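PDB 3SGH: SusD homolog from Bacteroides thetaiotaomicron, which probably binds glycans at the bacterial cell surface, as expected of a SusD-like outer membrane lipoprotein with an alpha-alpha superhelical fold. Local coordinates for residues Pro122-Gln127 and Ala135-Glu140; Asp225-Thr230 and Gln314-Ala319; Ile235-Tyr240 and Thr308-Pro313. All blocks are in the same frame, centred on the assembly; numbering follows the deposited sequence.

Overall arrangement
All three contacts lie in one mainly helical chain; contact 1 closes first, and contact 3 falls within the span between the two strands of contact 2. Contact 1 ties together two parts of the connection between helix 100-120 and helix 140-162. Its centre lies about 29 Å from that of contact 2 and about 35 Å from that of contact 3, and it touches neither. Contacts 2 and 3 are neighbours, with centres about 14 Å apart: contact 2 pairs strand 227-229 with strand 314-317, and contact 3 involves the start of helix 239-245. Q314 OE1 and G239 N, 2.8 Å apart, link the two. Contacts 2 and 3 thus bring together parts of the chain 68 or more residues apart, at the two-stranded sheet and beside it.

Contact 1 of 3, residues Pro122-Gln127 and Ala135-Glu140; sequences PIPYTQ and APYDNE
The Y137 ring packs with one face against P124: CD of the proline sits 3.8 Å from the ring centroid and almost exactly on the ring normal, a CH-pi contact, with CG beside it over CD1 and CE1. At the rim of the same ring, near its plane, P122 approaches with its carbonyl O, 3.6 Å from Y137 CD2, and with CB. F459 adds an edge-to-face partner, and the hydroxyl is hydrogen-bonded to E463. The Y125 ring, whose OH binds D150, has D138 OD2 near its plane at the CB end; ring and carboxylate are turned 62° apart.

That carboxylate carries the polar half of the contact. CG of D138 stands anti to the carbonyl carbon (chi1 -68°), and both oxygens grip T126 on their syn sides, somewhat out of the carboxylate plane. T126 N reaches OD2 at 2.9 Å in a nearly straight bond (169°), while OG1 gives a short 2.5 Å bond to OD1. A water completes the polar cluster, accepting from Y125 N and Q127 N and donating to P136 O and to D138 OD1, the latter over 2.6 Å. OD1 thus has two donors, and the water has all four of its bonds satisfied by the two segments. Beside it, D138 N donates to I123 O over 2.9 Å. Farther along, E140 CG rests 3.5 Å from P122 N, its OE1 held by W490 N.

N139, the N-cap of helix 140-162, stands between D138 and E140. The D138 carboxylate, the bridging water and the CH-pi contact of P124 with Y137 join the two halves of the connection between helix 100-120 and helix 140-162, just before the latter begins, in this alpha-alpha superhelix.

Contact 2 of 3, residues Asp225-Thr230 and Gln314-Ala319; sequences DSSYDT and QPVMYA
S226 reaches A319 with its hydroxyl: OG accepts from A319 N at 2.9 Å, at the start of helix 319-331, and is also hydrogen-bonded to E354. CB of A319 lies alongside the same oxygen.

S227 bonds to the other strand through both its N and its O. Its N donates to M317 O over 2.8 Å, while its O accepts from two successive amides, V316 N at 2.8 Å and M317 N at 3.2 Å. The two donors differ in approach, M317 N lying in the carbonyl plane on a lone pair and V316 N tilted from it. The side chain of S227 has OG anti to the backbone N (chi1 178°), and S227 OG lies 3.5 Å from V316 CB.

Y228 turns to the opposite face, where CD2 lies near P315 CA and CE2 touches P315 CB. The edge of the Y318 ring points toward its face in an offset edge-to-face pair, centroids 5.8 Å apart and planes at 74°, and Y228 OH lies 3.3 Å from Y318 CE1 in the plane of that ring. E354, the partner of S226, also binds this hydroxyl.

D229 N donates to Q314 O, 2.8 Å away. V316 and M317 facing S227 together make a classic beta bulge, set in a two-stranded antiparallel sheet within this helical, SusD-like fold.

Contact 3 of 3, residues Ile235-Tyr240 and Thr308-Pro313; sequences INENGY and TDKTLP
N238, with the most surface buried here, binds the turn 309-312 through both its backbone and its side chain. Its N donates to K310 O over 2.8 Å in a bent bond (144°). CG stands between the backbone N and the carbonyl carbon (chi1 69°), the crowded position, and the amide is turned about chi2 (66°). ND2 donates to L312 O at 3.0 Å, the oxygen lying close to the amide plane. The same amide N also binds I306 O, and OD1 turns the other way to cap A241 N, so that one amide group serves both a loop and a helix start. L312 O receives a further bond from N232.

K310 O is shared: besides N238 N it meets E237 CA, only 3.1 Å away in a CA-H...O contact. The side chains of K310 and E237 meet first through carbon, K310 CG lying 4.0 Å from E237 CB. Their tips carry opposite charges that stay beyond salt-bridge range, E237 OE1 and K310 NZ being 4.1 Å apart. A water donates to E237 OE1 over 2.9 Å and lies near K310 NZ, but at so short a distance that this second link is doubtful.

The turn is also bonded within itself. D309 OD1 accepts from both T311 N and T311 OG1, which come from the same face of the carboxylate, and L312 N returns to D309 O. A type I beta turn carrying an Asx turn is thus docked on N238, the N-cap of helix 239-245, just ahead of strand 314-317.

Contact 1 of 3, residues Pro122-Gln127 and Ala135-Glu140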
loop_
_atom_site.group_PDB
_atom_site.type_symbol
_atom_site.label_atom_id
_atom_site.label_comp_id
_atom_site.label_asym_id
_atom_site.label_seq_id
_atom_site.Cartn_x
_atom_site.Cartn_y
_atom_site.Cartn_z
ATOM N N PRO A 122 6.643 3.683 -15.690
ATOM C CA PRO A 122 5.822 4.141 -16.815
ATOM C C PRO A 122 4.599 3.243 -17.062
ATOM O O PRO A 122 4.691 2.027 -16.986
ATOM C CB PRO A 122 6.781 4.046 -18.010
ATOM C CG PRO A 122 8.106 4.211 -17.461
ATOM C CD PRO A 122 8.058 3.537 -16.082
ATOM N N ILE A 123 3.478 3.870 -17.390
ATOM C CA ILE A 123 2.294 3.168 -17.849
ATOM C C ILE A 123 1.642 4.016 -18.922
ATOM O O ILE A 123 1.797 5.220 -18.926
ATOM C CB ILE A 123 1.278 2.979 -16.698
ATOM C CG1 ILE A 123 0.869 4.324 -16.083
ATOM C CG2 ILE A 123 1.779 1.953 -15.608
ATOM C CD1 ILE A 123 -0.311 4.249 -15.089
ATOM N N PRO A 124 0.809 3.414 -19.776
ATOM C CA PRO A 124 -0.064 4.242 -20.609
ATOM C C PRO A 124 -1.139 4.904 -19.753
ATOM O O PRO A 124 -1.693 4.262 -18.833
ATOM C CB PRO A 124 -0.700 3.235 -21.593
ATOM C CG PRO A 124 -0.055 1.932 -21.350
ATOM C CD PRO A 124 0.606 1.978 -19.994
ATOM N N TYR A 125 -1.438 6.161 -20.038
ATOM C CA TYR A 125 -2.433 6.889 -19.272
ATOM C C TYR A 125 -3.016 8.021 -20.134
ATOM O O TYR A 125 -4.137 7.869 -20.644
ATOM C CB TYR A 125 -1.858 7.345 -17.909
ATOM C CG TYR A 125 -2.884 7.977 -16.985
ATOM C CD1 TYR A 125 -3.610 7.209 -16.089
ATOM C CD2 TYR A 125 -3.147 9.344 -17.047
ATOM C CE1 TYR A 125 -4.575 7.771 -15.255
ATOM C CE2 TYR A 125 -4.140 9.920 -16.203
ATOM C CZ TYR A 125 -4.842 9.104 -15.325
ATOM O OH TYR A 125 -5.810 9.628 -14.517
ATOM N N THR A 126 -2.245 9.069 -20.379
ATOM C CA THR A 126 -2.731 10.245 -21.121
ATOM C C THR A 126 -3.135 9.932 -22.547
ATOM O O THR A 126 -4.086 10.521 -23.064
ATOM C CB THR A 126 -1.709 11.383 -21.129
ATOM O OG1 THR A 126 -0.524 10.961 -21.794
ATOM C CG2 THR A 126 -1.338 11.802 -19.714
ATOM N N GLN A 127 -2.443 8.973 -23.152
ATOM C CA GLN A 127 -2.593 8.662 -24.574
ATOM C C GLN A 127 -3.544 7.504 -24.832
ATOM O O GLN A 127 -3.708 7.096 -25.968
ATOM C CB GLN A 127 -1.229 8.331 -25.183
ATOM C CG GLN A 127 -0.210 9.459 -25.064
ATOM C CD GLN A 127 -0.752 10.761 -25.577
ATOM O OE1 GLN A 127 -0.931 10.940 -26.787
ATOM N NE2 GLN A 127 -0.999 11.694 -24.669
ATOM N N ALA A 135 -1.384 1.651 -26.921
ATOM C CA ALA A 135 -1.243 3.006 -26.398
ATOM C C ALA A 135 0.204 3.280 -26.040
ATOM O O ALA A 135 0.838 2.477 -25.365
ATOM C CB ALA A 135 -2.109 3.216 -25.143
ATOM N N PRO A 136 0.714 4.447 -26.423
ATOM C CA PRO A 136 2.002 4.882 -25.892
ATOM C C PRO A 136 2.041 5.030 -24.383
ATOM O O PRO A 136 1.006 5.302 -23.711
ATOM C CB PRO A 136 2.223 6.249 -26.572
ATOM C CG PRO A 136 1.459 6.151 -27.824
ATOM C CD PRO A 136 0.211 5.379 -27.445
ATOM N N TYR A 137 3.235 4.822 -23.842
ATOM C CA TYR A 137 3.454 4.945 -22.401
ATOM C C TYR A 137 3.729 6.400 -22.049
ATOM O O TYR A 137 4.386 7.093 -22.792
ATOM C CB TYR A 137 4.633 4.073 -21.931
ATOM C CG TYR A 137 4.296 2.589 -21.747
ATOM C CD1 TYR A 137 3.666 1.849 -22.764
ATOM C CD2 TYR A 137 4.583 1.928 -20.549
ATOM C CE1 TYR A 137 3.360 0.492 -22.587
ATOM C CE2 TYR A 137 4.275 0.581 -20.383
ATOM C CZ TYR A 137 3.671 -0.132 -21.424
ATOM O OH TYR A 137 3.349 -1.466 -21.279
ATOM N N ASP A 138 3.204 6.852 -20.906
ATOM C CA ASP A 138 3.676 8.104 -20.273
ATOM C C ASP A 138 4.950 7.785 -19.454
ATOM O O ASP A 138 5.032 6.735 -18.787
ATOM C CB ASP A 138 2.653 8.646 -19.276
ATOM C CG ASP A 138 1.361 9.153 -19.933
ATOM O OD1 ASP A 138 1.333 9.372 -21.144
ATOM O OD2 ASP A 138 0.366 9.309 -19.189
ATOM N N ASN A 139 5.929 8.683 -19.450
ATOM C CA ASN A 139 6.989 8.523 -18.464
ATOM C C ASN A 139 6.423 8.850 -17.085
ATOM O O ASN A 139 5.284 9.306 -16.964
ATOM C CB ASN A 139 8.243 9.308 -18.838
ATOM C CG ASN A 139 8.076 10.809 -18.762
ATOM O OD1 ASN A 139 7.153 11.324 -18.171
ATOM N ND2 ASN A 139 8.986 11.506 -19.375
ATOM N N GLU A 140 7.173 8.539 -16.039
ATOM C CA GLU A 140 6.628 8.631 -14.708
ATOM C C GLU A 140 6.280 10.078 -14.346
ATOM O O GLU A 140 5.204 10.333 -13.835
ATOM C CB GLU A 140 7.565 7.993 -13.705
ATOM C CG GLU A 140 7.648 6.453 -13.872
ATOM C CD GLU A 140 8.830 5.870 -13.122
ATOM O OE1 GLU A 140 8.669 5.689 -11.900
ATOM O OE2 GLU A 140 9.912 5.609 -13.735
HETATM O O HOH W 1 -0.047 7.462 -22.260
#

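Contact 2 of 3, residues Asp225-Thr230 and Gln314-Ala319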
loop_
_atom_site.group_PDB
_atom_site.type_symbol
_atom_site.label_atom_id
_atom_site.label_comp_id
_atom_site.label_asym_id
_atom_site.label_seq_id
_atom_site.Cartn_x
_atom_site.Cartn_y
_atom_site.Cartn_z
ATOM N N ASP A 225 -14.107 8.548 9.102
ATOM C CA ASP A 225 -13.733 8.913 7.759
ATOM C C ASP A 225 -13.054 7.782 6.956
ATOM O O ASP A 225 -12.947 7.851 5.717
ATOM C CB ASP A 225 -12.768 10.107 7.803
ATOM C CG ASP A 225 -13.392 11.377 8.383
ATOM O OD1 ASP A 225 -14.618 11.509 8.375
ATOM O OD2 ASP A 225 -12.630 12.283 8.847
ATOM N N SER A 226 -12.557 6.771 7.659
ATOM C CA SER A 226 -11.805 5.699 7.035
ATOM C C SER A 226 -12.647 4.957 6.020
ATOM O O SER A 226 -13.857 4.813 6.200
ATOM C CB SER A 226 -11.321 4.713 8.105
ATOM O OG SER A 226 -10.376 5.386 8.991
ATOM N N SER A 227 -12.000 4.461 4.973
ATOM C CA SER A 227 -12.668 3.728 3.906
ATOM C C SER A 227 -12.417 2.240 4.000
ATOM O O SER A 227 -11.229 1.794 4.026
ATOM C CB SER A 227 -12.155 4.195 2.537
ATOM O OG SER A 227 -12.768 3.440 1.510
ATOM N N TYR A 228 -13.526 1.501 3.995
ATOM C CA TYR A 228 -13.541 0.024 3.910
ATOM C C TYR A 228 -14.488 -0.476 2.788
ATOM O O TYR A 228 -15.503 0.155 2.503
ATOM C CB TYR A 228 -14.059 -0.564 5.178
ATOM C CG TYR A 228 -13.204 -0.396 6.410
ATOM C CD1 TYR A 228 -13.298 0.758 7.171
ATOM C CD2 TYR A 228 -12.388 -1.419 6.860
ATOM C CE1 TYR A 228 -12.526 0.927 8.326
ATOM C CE2 TYR A 228 -11.672 -1.293 8.054
ATOM C CZ TYR A 228 -11.741 -0.108 8.769
ATOM O OH TYR A 228 -11.026 0.057 9.931
ATOM N N ASP A 229 -14.152 -1.601 2.165
ATOM C CA ASP A 229 -15.022 -2.190 1.138
ATOM C C ASP A 229 -16.039 -3.014 1.924
ATOM O O ASP A 229 -15.829 -4.183 2.210
ATOM C CB ASP A 229 -14.208 -3.024 0.136
ATOM C CG ASP A 229 -15.025 -3.465 -1.078
ATOM O OD1 ASP A 229 -16.283 -3.554 -0.951
ATOM O OD2 ASP A 229 -14.403 -3.752 -2.107
ATOM N N THR A 230 -17.110 -2.366 2.341
ATOM C CA THR A 230 -17.964 -2.943 3.370
ATOM C C THR A 230 -18.667 -4.231 2.950
ATOM O O THR A 230 -19.069 -5.029 3.834
ATOM C CB THR A 230 -19.030 -1.953 3.902
ATOM O OG1 THR A 230 -19.976 -1.671 2.879
ATOM C CG2 THR A 230 -18.370 -0.632 4.459
ATOM N N GLN A 314 -12.554 -5.634 3.898
ATOM C CA GLN A 314 -11.189 -5.238 3.588
ATOM C C GLN A 314 -11.034 -3.719 3.617
ATOM O O GLN A 314 -11.887 -2.994 3.089
ATOM C CB GLN A 314 -10.715 -5.842 2.265
ATOM C CG GLN A 314 -10.529 -7.366 2.430
ATOM C CD GLN A 314 -9.910 -8.074 1.246
ATOM O OE1 GLN A 314 -10.066 -9.293 1.137
ATOM N NE2 GLN A 314 -9.175 -7.344 0.379
ATOM N N PRO A 315 -9.954 -3.224 4.252
ATOM C CA PRO A 315 -9.666 -1.787 4.359
ATOM C C PRO A 315 -9.094 -1.177 3.088
ATOM O O PRO A 315 -8.442 -1.874 2.288
ATOM C CB PRO A 315 -8.615 -1.707 5.452
ATOM C CG PRO A 315 -7.944 -2.995 5.418
ATOM C CD PRO A 315 -8.967 -4.025 5.019
ATOM N N VAL A 316 -9.363 0.108 2.884
ATOM C CA VAL A 316 -8.816 0.856 1.769
ATOM C C VAL A 316 -7.844 1.926 2.308
ATOM O O VAL A 316 -6.670 1.934 1.950
ATOM C CB VAL A 316 -9.874 1.501 0.905
ATOM C CG1 VAL A 316 -9.176 2.280 -0.273
ATOM C CG2 VAL A 316 -10.907 0.440 0.393
HETATM N N MSE A 317 -8.312 2.807 3.187
HETATM C CA MSE A 317 -7.471 3.879 3.648
HETATM C C MSE A 317 -7.955 4.358 4.987
HETATM O O MSE A 317 -9.162 4.601 5.153
HETATM C CB MSE A 317 -7.523 5.018 2.630
HETATM C CG MSE A 317 -6.667 6.216 3.020
HETATM SE SE MSE A 317 -6.989 7.721 1.742
HETATM C CE MSE A 317 -6.043 6.940 0.370
ATOM N N TYR A 318 -7.040 4.509 5.931
ATOM C CA TYR A 318 -7.378 4.860 7.297
ATOM C C TYR A 318 -7.128 6.313 7.612
ATOM O O TYR A 318 -6.184 6.917 7.105
ATOM C CB TYR A 318 -6.529 4.051 8.267
ATOM C CG TYR A 318 -6.694 2.547 8.256
ATOM C CD1 TYR A 318 -7.880 1.944 8.599
ATOM C CD2 TYR A 318 -5.664 1.738 7.879
ATOM C CE1 TYR A 318 -8.022 0.580 8.634
ATOM C CE2 TYR A 318 -5.800 0.345 7.941
ATOM C CZ TYR A 318 -6.962 -0.224 8.335
ATOM O OH TYR A 318 -7.039 -1.617 8.372
ATOM N N ALA A 319 -7.952 6.867 8.509
ATOM C CA ALA A 319 -7.795 8.250 8.923
ATOM C C ALA A 319 -6.375 8.502 9.485
ATOM O O ALA A 319 -5.808 9.594 9.288
ATOM C CB ALA A 319 -8.880 8.657 9.934
#

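Contact 3 of 3, residues Ile235-Tyr240 and Thr308-Pro313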
loop_
_atom_site.group_PDB
_atom_site.type_symbol
_atom_site.label_atom_id
_atom_site.label_comp_id
_atom_site.label_asym_id
_atom_site.label_seq_id
_atom_site.Cartn_x
_atom_site.Cartn_y
_atom_site.Cartn_z
ATOM N N ILE A 235 -19.133 -9.710 -2.619
ATOM C CA ILE A 235 -18.866 -11.122 -2.324
ATOM C C ILE A 235 -19.268 -11.441 -0.868
ATOM O O ILE A 235 -19.592 -12.579 -0.532
ATOM C CB ILE A 235 -17.372 -11.458 -2.565
ATOM C CG1 ILE A 235 -16.949 -11.091 -3.996
ATOM C CG2 ILE A 235 -17.091 -12.917 -2.233
ATOM C CD1 ILE A 235 -15.420 -11.015 -4.165
ATOM N N ASN A 236 -19.284 -10.403 -0.033
ATOM C CA ASN A 236 -19.666 -10.484 1.392
ATOM C C ASN A 236 -18.825 -11.451 2.228
ATOM O O ASN A 236 -19.227 -11.918 3.313
ATOM C CB ASN A 236 -21.170 -10.693 1.512
ATOM C CG ASN A 236 -21.940 -9.420 1.110
ATOM O OD1 ASN A 236 -21.958 -8.409 1.849
ATOM N ND2 ASN A 236 -22.533 -9.458 -0.058
ATOM N N GLU A 237 -17.658 -11.747 1.698
ATOM C CA GLU A 237 -16.610 -12.444 2.428
ATOM C C GLU A 237 -15.269 -12.014 1.875
ATOM O O GLU A 237 -15.130 -11.781 0.660
ATOM C CB GLU A 237 -16.802 -13.961 2.413
ATOM C CG GLU A 237 -16.761 -14.607 1.095
ATOM C CD GLU A 237 -17.002 -16.127 1.179
ATOM O OE1 GLU A 237 -18.168 -16.548 1.401
ATOM O OE2 GLU A 237 -16.019 -16.886 1.017
ATOM N N ASN A 238 -14.270 -11.886 2.753
ATOM C CA ASN A 238 -13.042 -11.275 2.318
ATOM C C ASN A 238 -12.074 -12.298 1.715
ATOM O O ASN A 238 -12.130 -13.493 2.010
ATOM C CB ASN A 238 -12.408 -10.380 3.397
ATOM C CG ASN A 238 -11.856 -11.162 4.586
ATOM O OD1 ASN A 238 -10.904 -11.909 4.412
ATOM N ND2 ASN A 238 -12.390 -10.914 5.818
ATOM N N GLY A 239 -11.233 -11.820 0.840
ATOM C CA GLY A 239 -10.242 -12.659 0.174
ATOM C C GLY A 239 -9.141 -13.138 1.077
ATOM O O GLY A 239 -8.619 -14.218 0.862
ATOM N N TYR A 240 -8.800 -12.359 2.109
ATOM C CA TYR A 240 -7.727 -12.777 3.016
ATOM C C TYR A 240 -8.097 -14.066 3.700
ATOM O O TYR A 240 -7.238 -14.925 3.869
ATOM C CB TYR A 240 -7.412 -11.718 4.047
ATOM C CG TYR A 240 -6.588 -10.505 3.608
ATOM C CD1 TYR A 240 -5.238 -10.594 3.320
ATOM C CD2 TYR A 240 -7.188 -9.241 3.543
ATOM C CE1 TYR A 240 -4.504 -9.521 2.991
ATOM C CE2 TYR A 240 -6.440 -8.124 3.222
ATOM C CZ TYR A 240 -5.099 -8.255 2.961
ATOM O OH TYR A 240 -4.319 -7.155 2.660
ATOM N N THR A 308 -9.660 -14.278 10.162
ATOM C CA THR A 308 -10.326 -15.096 11.176
ATOM C C THR A 308 -11.851 -14.951 11.164
ATOM O O THR A 308 -12.562 -15.711 11.835
ATOM C CB THR A 308 -9.820 -14.796 12.612
ATOM O OG1 THR A 308 -10.203 -13.460 12.994
ATOM C CG2 THR A 308 -8.318 -15.029 12.686
ATOM N N ASP A 309 -12.343 -13.961 10.424
ATOM C CA ASP A 309 -13.776 -13.733 10.300
ATOM C C ASP A 309 -13.984 -13.240 8.887
ATOM O O ASP A 309 -13.726 -12.080 8.601
ATOM C CB ASP A 309 -14.202 -12.648 11.301
ATOM C CG ASP A 309 -15.673 -12.260 11.207
ATOM O OD1 ASP A 309 -16.423 -12.723 10.321
ATOM O OD2 ASP A 309 -16.070 -11.459 12.077
ATOM N N LYS A 310 -14.517 -14.118 8.057
ATOM C CA LYS A 310 -14.654 -13.828 6.645
ATOM C C LYS A 310 -15.573 -12.650 6.338
ATOM O O LYS A 310 -15.468 -12.097 5.261
ATOM C CB LYS A 310 -15.078 -15.078 5.859
ATOM C CG LYS A 310 -16.502 -15.518 6.097
ATOM C CD LYS A 310 -16.767 -16.914 5.536
ATOM C CE LYS A 310 -18.210 -17.290 5.744
ATOM N NZ LYS A 310 -18.519 -18.511 4.951
ATOM N N THR A 311 -16.480 -12.296 7.249
ATOM C CA THR A 311 -17.370 -11.149 7.045
ATOM C C THR A 311 -16.677 -9.783 7.219
ATOM O O THR A 311 -17.246 -8.771 6.816
ATOM C CB THR A 311 -18.599 -11.209 7.977
ATOM O OG1 THR A 311 -18.175 -10.929 9.327
ATOM C CG2 THR A 311 -19.335 -12.599 7.870
ATOM N N LEU A 312 -15.476 -9.747 7.823
ATOM C CA LEU A 312 -14.798 -8.491 8.031
ATOM C C LEU A 312 -14.481 -7.808 6.688
ATOM O O LEU A 312 -14.077 -8.466 5.727
ATOM C CB LEU A 312 -13.530 -8.650 8.861
ATOM C CG LEU A 312 -13.708 -8.995 10.361
ATOM C CD1 LEU A 312 -12.362 -9.450 10.870
ATOM C CD2 LEU A 312 -14.267 -7.780 11.096
ATOM N N PRO A 313 -14.725 -6.486 6.603
ATOM C CA PRO A 313 -14.517 -5.754 5.347
ATOM C C PRO A 313 -13.039 -5.442 5.120
ATOM O O PRO A 313 -12.346 -4.984 6.051
ATOM C CB PRO A 313 -15.319 -4.450 5.566
ATOM C CG PRO A 313 -15.246 -4.195 7.053
ATOM C CD PRO A 313 -15.311 -5.638 7.655
HETATM O O HOH W 2 -17.667 -19.015 2.753
#